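Local coordinates for protein choline dehydrogenase and related flavoproteins (Aspergillus oryzae, PDB 3Q9T) that oxidises formate, as a formate oxidase of the glucose-methanol-choline oxidoreductase family that carries 8-formyl-FAD at its catalytic site, at residues 34-39 with 225-230; 7-12 with 258-263; 22-27 with 212-217; 18-23 with 561-566. All coordinates share one frame; numbering follows the deposited sequence.

Interaction 1. Residues 34-39 with 225-230; sequences LIVEAG and PEVHSK. With FAY ([(2R,3S,4R,5R)-5-(6-amino-9H-purin-9-yl)-3,4-dihydroxytetrahydrofuran-2-yl]methyl (2R,3S,4S)-5-(8-formyl-7-methyl-2,4-dioxo-3,4-dihydrobenzo[g]pteridin-10(2H)-yl)-2,3,4-trihydroxypentyl dihydrogen diphosphate), chain D.
This is the adenosine end of the Rossmann-type FAD-binding fold: the strand ends at V36, E37 follows directly as the acidic residue that grips the ribose, and the loop behind it is tied to 225-230. From CB of E37, CG runs anti to the backbone N (chi1 167°), and a bend at chi2 (55°) carries the carboxylate away from 225-230 to FAY. There OE1 accepts a hydrogen bond from FAY O3B at 2.7 Å, and OE2 accepts one from FAY O2B, also at 2.7 Å. OE2 takes a further bond on its anti lone pair, from G39 N at 2.9 Å, and weak bonds from G14 N and T89 N reach the same group, consistent with an ionised carboxylate. The backbone of E37 works for the other segment: V227 N donates to E37 O over 3.0 Å, almost straight (178°) although above the carbonyl plane. E226 N donates to G39 O at 2.8 Å, and V36 CB packs on V227 CG2 at 3.8 Å. Both segments line the adenine. A38 CB lies against its pyrimidine ring, S229 N donates to FAY N1A at 2.9 Å, and FAY N6A sits over one face of the H228 ring, whose NE2 is bonded to P440 O. On the side of E226 a water donates to A38 O, 2.8 Å from it, and to E226 OE1.

Interaction 2. Residues 7-12 with 258-263; sequences FDFVIV and ADREVI
I263, F9 and V10 bury the most surface where strands 9-12 and 261-263 run side by side, parallel at 18°, in the central sheet of the Rossmann-type fold. I263 uses both its N and its O toward strand 9-12: its N donates to V10 O at 2.9 Å, nearly along the C=O axis, and its O accepts from V12 N, also at 2.9 Å. Its CG1 stands beside the backbone N (chi1 -54°), so that CD1 reaches F9 CD1 at 4.1 Å and also meets I11 CD1. F9 shares that face, which packs against helices 16-25 and 555-572. Its ring has R260 CG over one face, R260 CB 3.4 Å from CE1, and E261 CB in plane at an edge, while H573 meets it edge-to-face. V10 lies on the opposite face, its CG2 3.7 Å from A258 CB and its CB near V262 CG2. A beta bulge between F7 and F9 shifts the register by one, and there D8 O accepts two donors, R260 N at 2.8 Å and E261 N at 3.2 Å. D8 OD1 takes bonds from two waters: one also donates to D259 OD2, the other accepts from R260 NE. D259 OD1 is bonded to H6 ND1. R260 has its salt bridge with D575 and meets the D8 carboxylate through water, so these two charges probably interact weakly, whereas carbon contacts and main-chain bonds hold the strand pair.

Interaction 3. Residues 22-27 with 212-217; sequences AGRLAE and FLFVKN
Residues 22-25 form the late part of helix 16-25, and 212-217 pass beside them as a loop in which 212-214 have helical torsions without the regular bonds. The backbones come nearest at G23 and V215, with CA atoms 4.9 Å apart. G23 has no side chain, and its CA meets F214 O directly in a CA-H...O contact of 3.5 Å; that carbonyl also accepts from K218 NZ. R24 and F214 carry the side-chain contact. A bend at chi2 (-59°) brings the R24 guanidinium across the end of the phenyl ring, whose CE1 lies 3.4 Å above the guanidinium plane, toward its rim. The two planes stand 79° apart, so the ring gives its edge to the face of the cation, with R24 NE 3.5 Å from F214 CE1 and near the ring plane. Ion pairs fix the rotation of the guanidinium: R24 NH1 donates to the syn lone pair of E27 OE2 at 2.7 Å, in the guanidinium plane, and R24 NE is paired with E563. On the inner side, V215 CG1, beside its own backbone N, lies 4.0 Å from A22 CB and 3.9 Å from G23 N. The loop lies where helix 16-25 of the Rossmann-type fold meets strands 33-36 and 221-224 and helix 555-572: V215 reaches both strands, A22 packs on V33 and I35, and F214 touches E563 of helix 555-572.

Interaction 4. Residues 18-23 with 561-566; sequences GNTVAG and VGEKCA
Helices 18-23 and 561-566 run in roughly the same direction, 31° apart, and approach to 8.0 Å between axes, with V21 and A566 the nearest CA pair at 5.1 Å. Small residues permit this closeness. G562 offers bare backbone, and A566 only a methyl, which comes 4.3 Å from V21 CA. Into the groove at G562 the 18-23 helix sends two side chains. T20 is placed by its first torsion (chi1 -58°): OG1 stands beside the backbone N, bonded to T16 O one turn earlier, and CG2, anti to that N, points its methyl at the other helix. The methyl sits 3.7 Å from G562 C and 3.7 Å from E563 N. E563 starts out away from this helix, but a bend at chi2 (-80°) folds its chain back, so that E563 CD lies 3.7 Å from T20 CG2, the two side chains crossing at about a right angle. V21 uses CG2, the branch beside its backbone N, which rests 3.4 Å from G562 O and 3.9 Å from C565 CB. G18 begins this segment and matches the last glycine of a GxGxxG pattern, consistent with this being the dinucleotide-binding helix that follows the first strand. No hydrogen bond passes between these two segments. The E563 carboxylate packs its carbon on the T20 methyl while its oxygens go to R24 and S132, so the fit here is apolar, and the ion pair with R24, one turn on from T20, adds a polar tie between the same helices at the edge of the contact.

In the fold
All four interactions belong to the Rossmann-type FAD domain and adjoin one another. Interactions 1 and 2 meet in the parallel sheet through neighbouring strands 33-36 and 9-12, where L34 is bonded through its backbone to F9 and I11; both rely on main-chain hydrogen bonds, but interaction 1 is partly buried at the strand tip and turns its polar groups to the cofactor, whereas interaction 2 is buried, with charges and water at its outer end. Interactions 3 and 4 are buried and use the same helix, 16-25, sharing A22 and G23, and neither has a hydrogen bond across. The R24-E563 salt bridge joins them, and A22, V21 and G18 pack on I35, I263 and I11 of the sheet.

Interaction 1. Residues 34-39 with 225-230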
# COMPACT_ATOMS: atom_id res chain seq x y z
N LEU A 34 -5.93 38.55 -11.28
CA LEU A 34 -6.87 37.64 -10.63
C LEU A 34 -6.14 36.40 -10.14
O LEU A 34 -5.31 35.86 -10.86
CB LEU A 34 -7.98 37.21 -11.60
CG LEU A 34 -8.81 35.98 -11.19
CD1 LEU A 34 -9.80 36.33 -10.08
CD2 LEU A 34 -9.54 35.40 -12.39
N ILE A 35 -6.45 35.96 -8.92
CA ILE A 35 -6.02 34.65 -8.44
C ILE A 35 -7.21 33.72 -8.14
O ILE A 35 -8.02 34.02 -7.28
CB ILE A 35 -5.18 34.76 -7.14
CG1 ILE A 35 -4.04 35.76 -7.33
CG2 ILE A 35 -4.64 33.38 -6.75
CD1 ILE A 35 -3.38 36.18 -6.03
N VAL A 36 -7.29 32.60 -8.85
CA VAL A 36 -8.25 31.54 -8.49
C VAL A 36 -7.55 30.46 -7.67
O VAL A 36 -6.40 30.11 -7.92
CB VAL A 36 -8.98 30.93 -9.71
CG1 VAL A 36 -9.84 31.98 -10.41
CG2 VAL A 36 -8.00 30.30 -10.69
N GLU A 37 -8.26 29.94 -6.67
CA GLU A 37 -7.69 29.06 -5.66
C GLU A 37 -8.80 28.19 -5.09
O GLU A 37 -9.87 28.70 -4.74
CB GLU A 37 -7.10 29.90 -4.53
CG GLU A 37 -6.75 29.11 -3.29
CD GLU A 37 -5.82 27.95 -3.58
OE1 GLU A 37 -4.90 28.10 -4.40
OE2 GLU A 37 -6.02 26.87 -2.99
N ALA A 38 -8.53 26.89 -5.00
CA ALA A 38 -9.50 25.92 -4.47
C ALA A 38 -9.77 26.07 -2.97
O ALA A 38 -10.90 25.86 -2.52
CB ALA A 38 -9.04 24.49 -4.79
N GLY A 39 -8.75 26.42 -2.20
CA GLY A 39 -8.86 26.53 -0.75
C GLY A 39 -9.38 27.87 -0.24
O GLY A 39 -9.81 28.72 -1.02
N PRO A 225 -11.16 32.64 -3.87
CA PRO A 225 -10.89 31.39 -3.16
C PRO A 225 -12.09 30.46 -3.29
O PRO A 225 -13.13 30.87 -3.82
CB PRO A 225 -10.77 31.85 -1.71
CG PRO A 225 -11.74 33.02 -1.62
CD PRO A 225 -11.68 33.69 -2.97
N GLU A 226 -11.96 29.23 -2.80
CA GLU A 226 -13.07 28.26 -2.83
C GLU A 226 -13.62 28.01 -4.23
O GLU A 226 -14.82 27.83 -4.37
CB GLU A 226 -14.24 28.72 -1.97
CG GLU A 226 -13.86 29.26 -0.61
CD GLU A 226 -14.04 28.23 0.47
OE1 GLU A 226 -13.74 27.04 0.20
OE2 GLU A 226 -14.47 28.61 1.57
N VAL A 227 -12.77 27.98 -5.26
CA VAL A 227 -13.23 27.61 -6.59
C VAL A 227 -12.30 26.55 -7.15
O VAL A 227 -11.09 26.63 -6.99
CB VAL A 227 -13.29 28.81 -7.57
CG1 VAL A 227 -14.31 29.85 -7.09
CG2 VAL A 227 -11.91 29.44 -7.77
N HIS A 228 -12.88 25.56 -7.82
CA HIS A 228 -12.13 24.44 -8.34
C HIS A 228 -12.01 24.57 -9.86
O HIS A 228 -13.02 24.72 -10.57
CB HIS A 228 -12.85 23.14 -7.96
CG HIS A 228 -12.00 21.92 -8.07
ND1 HIS A 228 -11.33 21.38 -7.00
CD2 HIS A 228 -11.72 21.12 -9.13
CE1 HIS A 228 -10.67 20.30 -7.38
NE2 HIS A 228 -10.89 20.12 -8.67
N SER A 229 -10.79 24.54 -10.36
CA SER A 229 -10.56 24.65 -11.80
C SER A 229 -11.16 23.48 -12.56
O SER A 229 -11.03 22.30 -12.17
CB SER A 229 -9.06 24.76 -12.12
OG SER A 229 -8.37 23.57 -11.74
N LYS A 230 -11.84 23.80 -13.65
CA LYS A 230 -12.36 22.79 -14.54
C LYS A 230 -11.44 22.60 -15.73
O LYS A 230 -11.15 21.47 -16.11
CB LYS A 230 -13.75 23.18 -15.04
CG LYS A 230 -14.28 22.22 -16.06
CD LYS A 230 -15.55 22.75 -16.70
CE LYS A 230 -15.88 21.99 -17.97
NZ LYS A 230 -17.12 22.53 -18.62
P FAY D . 4.00 25.08 -5.59
N1 FAY D . 9.98 22.55 1.12
C2 FAY D . 10.94 23.24 1.86
O2 FAY D . 11.72 24.00 1.31
N3 FAY D . 10.74 23.43 3.21
C4 FAY D . 9.98 22.53 3.90
O4 FAY D . 10.35 22.22 5.05
N5 FAY D . 8.21 20.92 3.83
C6 FAY D . 6.16 19.77 3.92
C7 FAY D . 4.97 19.37 3.35
C8 FAY D . 4.72 19.67 2.01
O8 FAY D . 3.03 19.82 0.39
C9 FAY D . 5.61 20.49 1.30
PA FAY D . 1.56 24.66 -4.22
C1' FAY D . 7.57 21.93 -0.35
C10 FAY D . 9.02 21.81 1.76
N10 FAY D . 7.84 21.46 1.09
N1A FAY D . -8.43 24.25 -8.65
O1A FAY D . 0.93 23.40 -3.72
C1B FAY D . -4.10 25.16 -5.82
O1P FAY D . 3.74 26.54 -5.88
C2' FAY D . 6.99 23.36 -0.39
O2' FAY D . 6.01 23.45 0.59
C2A FAY D . -8.11 25.39 -7.94
O2A FAY D . 2.23 25.48 -3.16
C2B FAY D . -3.71 24.50 -4.50
O2B FAY D . -4.73 24.57 -3.52
O2P FAY D . 4.68 24.41 -6.78
C3' FAY D . 6.46 24.02 -1.70
O3' FAY D . 5.28 24.80 -1.56
N3A FAY D . -6.92 25.47 -7.24
C3B FAY D . -2.51 25.33 -4.11
O3B FAY D . -2.96 26.50 -3.48
O3P FAY D . 2.61 24.30 -5.37
C4' FAY D . 6.23 23.07 -2.85
O4' FAY D . 7.42 22.30 -2.97
C4A FAY D . -6.06 24.42 -7.25
C4B FAY D . -1.90 25.74 -5.43
O4B FAY D . -2.88 25.48 -6.42
C4X FAY D . 9.11 21.71 3.16
C5' FAY D . 5.91 23.85 -4.15
O5' FAY D . 4.85 24.81 -4.21
C5A FAY D . -6.35 23.27 -7.97
C5B FAY D . -0.62 24.98 -5.71
O5B FAY D . 0.40 25.55 -4.92
C5X FAY D . 7.14 20.39 3.15
C6A FAY D . -7.55 23.17 -8.68
N6A FAY D . -7.89 22.03 -9.29
N7A FAY D . -5.33 22.40 -7.82
C7M FAY D . 4.08 18.44 4.14
C8A FAY D . -4.39 22.97 -7.04
C8M FAY D . 3.31 19.58 1.54
C9A FAY D . 6.85 20.82 1.84
N9A FAY D . -4.83 24.21 -6.68
O HOH W 1 -12.46 24.30 -0.83

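Interaction 2. Residues 7-12 with 258-263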
# COMPACT_ATOMS: atom_id res chain seq x y z
N PHE A 7 -9.05 40.26 -16.71
CA PHE A 7 -7.95 40.80 -15.93
C PHE A 7 -6.73 40.74 -16.82
O PHE A 7 -6.68 39.89 -17.70
CB PHE A 7 -7.72 39.96 -14.67
CG PHE A 7 -8.93 39.87 -13.77
CD1 PHE A 7 -9.03 40.66 -12.64
CD2 PHE A 7 -9.95 38.97 -14.05
CE1 PHE A 7 -10.15 40.58 -11.80
CE2 PHE A 7 -11.06 38.88 -13.22
CZ PHE A 7 -11.16 39.69 -12.09
N ASP A 8 -5.77 41.64 -16.60
CA ASP A 8 -4.49 41.56 -17.32
C ASP A 8 -3.84 40.18 -17.15
O ASP A 8 -3.39 39.57 -18.13
CB ASP A 8 -3.51 42.64 -16.84
CG ASP A 8 -3.72 43.98 -17.55
OD1 ASP A 8 -4.57 44.06 -18.45
OD2 ASP A 8 -3.01 44.95 -17.20
N PHE A 9 -3.77 39.72 -15.91
CA PHE A 9 -3.12 38.43 -15.62
C PHE A 9 -3.98 37.58 -14.71
O PHE A 9 -4.50 38.06 -13.69
CB PHE A 9 -1.75 38.63 -14.98
CG PHE A 9 -0.77 39.31 -15.87
CD1 PHE A 9 -0.21 38.65 -16.94
CD2 PHE A 9 -0.40 40.63 -15.63
CE1 PHE A 9 0.70 39.28 -17.76
CE2 PHE A 9 0.51 41.28 -16.45
CZ PHE A 9 1.05 40.61 -17.52
N VAL A 10 -4.12 36.31 -15.08
CA VAL A 10 -4.83 35.35 -14.24
C VAL A 10 -3.84 34.33 -13.71
O VAL A 10 -3.14 33.69 -14.49
CB VAL A 10 -5.95 34.64 -15.03
CG1 VAL A 10 -6.57 33.54 -14.20
CG2 VAL A 10 -7.02 35.65 -15.49
N ILE A 11 -3.74 34.20 -12.39
CA ILE A 11 -2.96 33.11 -11.81
C ILE A 11 -3.91 31.99 -11.36
O ILE A 11 -4.85 32.21 -10.58
CB ILE A 11 -2.08 33.56 -10.63
CG1 ILE A 11 -0.85 34.34 -11.11
CG2 ILE A 11 -1.61 32.34 -9.81
CD1 ILE A 11 -1.15 35.69 -11.66
N VAL A 12 -3.67 30.79 -11.88
CA VAL A 12 -4.50 29.63 -11.58
C VAL A 12 -3.82 28.79 -10.53
O VAL A 12 -2.90 28.03 -10.83
CB VAL A 12 -4.73 28.78 -12.85
CG1 VAL A 12 -5.62 27.59 -12.55
CG2 VAL A 12 -5.36 29.64 -13.94
N ALA A 258 -7.95 36.38 -19.30
CA ALA A 258 -6.73 37.14 -19.14
C ALA A 258 -6.50 37.92 -20.42
O ALA A 258 -6.51 37.35 -21.51
CB ALA A 258 -5.53 36.23 -18.84
N ASP A 259 -6.29 39.22 -20.29
CA ASP A 259 -5.99 40.05 -21.45
C ASP A 259 -4.53 40.00 -21.86
O ASP A 259 -4.19 40.22 -23.01
CB ASP A 259 -6.48 41.47 -21.20
CG ASP A 259 -7.98 41.53 -21.11
OD1 ASP A 259 -8.62 40.68 -21.77
OD2 ASP A 259 -8.50 42.37 -20.35
N ARG A 260 -3.65 39.66 -20.92
CA ARG A 260 -2.25 39.47 -21.26
C ARG A 260 -1.87 38.01 -21.21
O ARG A 260 -1.53 37.42 -22.23
CB ARG A 260 -1.35 40.29 -20.33
CG ARG A 260 -1.61 41.79 -20.41
CD ARG A 260 -1.56 42.31 -21.85
NE ARG A 260 -1.85 43.74 -21.89
CZ ARG A 260 -0.94 44.69 -22.07
NH1 ARG A 260 0.34 44.38 -22.25
NH2 ARG A 260 -1.32 45.96 -22.07
N GLU A 261 -1.89 37.41 -20.02
CA GLU A 261 -1.39 36.06 -19.88
C GLU A 261 -2.02 35.30 -18.74
O GLU A 261 -2.41 35.87 -17.72
CB GLU A 261 0.13 36.06 -19.69
CG GLU A 261 0.92 36.61 -20.87
CD GLU A 261 2.41 36.39 -20.69
OE1 GLU A 261 2.80 35.25 -20.37
OE2 GLU A 261 3.19 37.36 -20.84
N VAL A 262 -2.12 33.99 -18.93
CA VAL A 262 -2.50 33.10 -17.85
C VAL A 262 -1.25 32.39 -17.33
O VAL A 262 -0.43 31.88 -18.10
CB VAL A 262 -3.55 32.08 -18.32
CG1 VAL A 262 -3.69 30.95 -17.31
CG2 VAL A 262 -4.88 32.79 -18.53
N ILE A 263 -1.10 32.39 -16.01
CA ILE A 263 -0.02 31.64 -15.38
C ILE A 263 -0.59 30.48 -14.56
O ILE A 263 -1.35 30.68 -13.60
CB ILE A 263 0.89 32.52 -14.49
CG1 ILE A 263 1.46 33.73 -15.26
CG2 ILE A 263 2.05 31.68 -13.99
CD1 ILE A 263 0.50 34.87 -15.43
O HOH W 2 -7.41 44.16 -18.87
O HOH W 3 -4.08 45.01 -21.15

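Interaction 3. Residues 22-27 with 212-217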
# COMPACT_ATOMS: atom_id res chain seq x y z
N ALA A 22 1.87 36.50 -8.79
CA ALA A 22 0.76 37.46 -8.68
C ALA A 22 1.16 38.76 -7.97
O ALA A 22 0.77 39.83 -8.41
CB ALA A 22 -0.42 36.83 -7.98
N GLY A 23 1.90 38.65 -6.87
CA GLY A 23 2.24 39.81 -6.07
C GLY A 23 3.22 40.70 -6.79
O GLY A 23 3.17 41.92 -6.68
N ARG A 24 4.12 40.09 -7.55
CA ARG A 24 5.12 40.84 -8.28
C ARG A 24 4.50 41.57 -9.46
O ARG A 24 4.79 42.74 -9.72
CB ARG A 24 6.24 39.91 -8.75
CG ARG A 24 7.10 39.37 -7.61
CD ARG A 24 7.76 40.49 -6.81
NE ARG A 24 8.77 39.95 -5.90
CZ ARG A 24 9.32 40.62 -4.89
NH1 ARG A 24 8.99 41.88 -4.65
NH2 ARG A 24 10.22 40.02 -4.12
N LEU A 25 3.61 40.88 -10.17
CA LEU A 25 2.94 41.50 -11.30
C LEU A 25 2.07 42.67 -10.82
O LEU A 25 1.93 43.68 -11.53
CB LEU A 25 2.12 40.48 -12.10
CG LEU A 25 2.95 39.53 -12.96
CD1 LEU A 25 2.05 38.59 -13.73
CD2 LEU A 25 3.85 40.29 -13.92
N ALA A 26 1.54 42.56 -9.61
CA ALA A 26 0.71 43.60 -9.01
C ALA A 26 1.50 44.83 -8.53
O ALA A 26 0.90 45.82 -8.12
CB ALA A 26 -0.11 43.02 -7.85
N GLU A 27 2.83 44.78 -8.56
CA GLU A 27 3.62 45.92 -8.08
C GLU A 27 3.38 47.20 -8.90
O GLU A 27 3.60 48.31 -8.41
CB GLU A 27 5.11 45.58 -7.98
CG GLU A 27 5.46 44.76 -6.75
CD GLU A 27 6.84 44.11 -6.85
OE1 GLU A 27 7.37 44.01 -7.98
OE2 GLU A 27 7.39 43.68 -5.81
N PHE A 212 1.08 33.74 0.86
CA PHE A 212 -0.06 34.66 0.97
C PHE A 212 0.38 36.08 1.38
O PHE A 212 -0.36 37.04 1.19
CB PHE A 212 -1.10 34.13 1.95
CG PHE A 212 -0.52 33.69 3.26
CD1 PHE A 212 -0.41 32.34 3.57
CD2 PHE A 212 -0.06 34.62 4.19
CE1 PHE A 212 0.12 31.92 4.78
CE2 PHE A 212 0.49 34.21 5.40
CZ PHE A 212 0.58 32.86 5.69
N LEU A 213 1.58 36.17 1.94
CA LEU A 213 2.19 37.44 2.31
C LEU A 213 2.51 38.32 1.09
O LEU A 213 2.76 39.52 1.23
CB LEU A 213 3.48 37.15 3.07
CG LEU A 213 3.56 37.34 4.60
CD1 LEU A 213 2.20 37.32 5.27
CD2 LEU A 213 4.52 36.34 5.23
N PHE A 214 2.57 37.70 -0.09
CA PHE A 214 2.83 38.42 -1.34
C PHE A 214 1.60 39.18 -1.86
O PHE A 214 1.74 40.14 -2.63
CB PHE A 214 3.22 37.42 -2.43
CG PHE A 214 4.69 37.32 -2.68
CD1 PHE A 214 5.34 38.28 -3.45
CD2 PHE A 214 5.42 36.26 -2.17
CE1 PHE A 214 6.71 38.18 -3.71
CE2 PHE A 214 6.80 36.16 -2.42
CZ PHE A 214 7.44 37.12 -3.19
N VAL A 215 0.40 38.73 -1.49
CA VAL A 215 -0.79 39.16 -2.24
C VAL A 215 -1.87 39.88 -1.45
O VAL A 215 -2.99 40.08 -1.95
CB VAL A 215 -1.43 37.97 -2.99
CG1 VAL A 215 -0.48 37.43 -4.03
CG2 VAL A 215 -1.87 36.89 -2.01
N LYS A 216 -1.56 40.28 -0.22
CA LYS A 216 -2.52 41.02 0.59
C LYS A 216 -2.31 42.53 0.47
O LYS A 216 -1.26 43.00 0.00
CB LYS A 216 -2.46 40.55 2.05
CG LYS A 216 -1.03 40.49 2.63
CD LYS A 216 -0.97 39.67 3.93
CE LYS A 216 -1.37 40.48 5.17
NZ LYS A 216 -0.20 41.22 5.74
N ASN A 217 -3.32 43.30 0.85
CA ASN A 217 -3.27 44.76 0.77
C ASN A 217 -2.84 45.26 -0.61
O ASN A 217 -2.09 46.24 -0.72
CB ASN A 217 -2.34 45.35 1.84
CG ASN A 217 -2.52 44.69 3.20
OD1 ASN A 217 -1.55 44.28 3.84
ND2 ASN A 217 -3.78 44.58 3.65

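Interaction 4. Residues 18-23 with 561-566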
# COMPACT_ATOMS: atom_id res chain seq x y z
N GLY A 18 2.53 30.63 -7.25
CA GLY A 18 1.36 31.36 -7.74
C GLY A 18 1.32 32.75 -7.14
O GLY A 18 1.41 33.75 -7.85
N ASN A 19 1.22 32.84 -5.82
CA ASN A 19 1.20 34.14 -5.16
C ASN A 19 2.44 34.99 -5.41
O ASN A 19 2.34 36.21 -5.50
CB ASN A 19 0.94 33.98 -3.66
CG ASN A 19 -0.43 33.39 -3.39
OD1 ASN A 19 -1.34 33.51 -4.23
ND2 ASN A 19 -0.59 32.76 -2.23
N THR A 20 3.60 34.36 -5.55
CA THR A 20 4.82 35.09 -5.85
C THR A 20 4.66 35.85 -7.16
O THR A 20 4.94 37.05 -7.24
CB THR A 20 6.04 34.15 -5.96
OG1 THR A 20 6.20 33.43 -4.73
CG2 THR A 20 7.32 34.96 -6.24
N VAL A 21 4.22 35.13 -8.19
CA VAL A 21 4.05 35.73 -9.51
C VAL A 21 2.99 36.83 -9.42
O VAL A 21 3.20 37.97 -9.88
CB VAL A 21 3.67 34.68 -10.59
CG1 VAL A 21 3.24 35.37 -11.89
CG2 VAL A 21 4.83 33.73 -10.84
N ALA A 22 1.87 36.50 -8.79
CA ALA A 22 0.76 37.46 -8.68
C ALA A 22 1.16 38.76 -7.97
O ALA A 22 0.77 39.83 -8.41
CB ALA A 22 -0.42 36.83 -7.98
N GLY A 23 1.90 38.65 -6.87
CA GLY A 23 2.24 39.81 -6.07
C GLY A 23 3.22 40.70 -6.79
O GLY A 23 3.17 41.92 -6.68
N VAL A 561 11.58 30.23 -8.78
CA VAL A 561 10.92 30.03 -10.06
C VAL A 561 9.84 31.10 -10.30
O VAL A 561 9.74 31.66 -11.40
CB VAL A 561 10.30 28.62 -10.17
CG1 VAL A 561 9.17 28.61 -11.19
CG2 VAL A 561 11.39 27.58 -10.53
N GLY A 562 9.06 31.38 -9.27
CA GLY A 562 8.04 32.41 -9.34
C GLY A 562 8.62 33.80 -9.56
O GLY A 562 8.05 34.58 -10.31
N GLU A 563 9.74 34.11 -8.91
CA GLU A 563 10.33 35.44 -9.01
C GLU A 563 10.84 35.64 -10.43
O GLU A 563 10.60 36.69 -11.04
CB GLU A 563 11.47 35.63 -7.99
CG GLU A 563 11.07 35.60 -6.53
CD GLU A 563 10.47 36.91 -6.03
OE1 GLU A 563 10.09 37.77 -6.85
OE2 GLU A 563 10.39 37.08 -4.80
N LYS A 564 11.51 34.64 -10.97
CA LYS A 564 12.03 34.73 -12.33
C LYS A 564 10.87 34.82 -13.32
O LYS A 564 10.89 35.65 -14.23
CB LYS A 564 12.94 33.55 -12.66
CG LYS A 564 13.54 33.59 -14.09
CD LYS A 564 14.66 32.55 -14.27
CE LYS A 564 15.26 32.58 -15.67
NZ LYS A 564 15.59 33.97 -16.12
N CYS A 565 9.86 33.99 -13.14
CA CYS A 565 8.71 34.03 -14.03
C CYS A 565 8.14 35.44 -14.15
O CYS A 565 7.89 35.92 -15.25
CB CYS A 565 7.60 33.09 -13.55
SG CYS A 565 6.22 33.04 -14.71
N ALA A 566 7.91 36.07 -13.01
CA ALA A 566 7.37 37.43 -12.97
C ALA A 566 8.31 38.42 -13.70
O ALA A 566 7.86 39.22 -14.53
CB ALA A 566 7.14 37.86 -11.51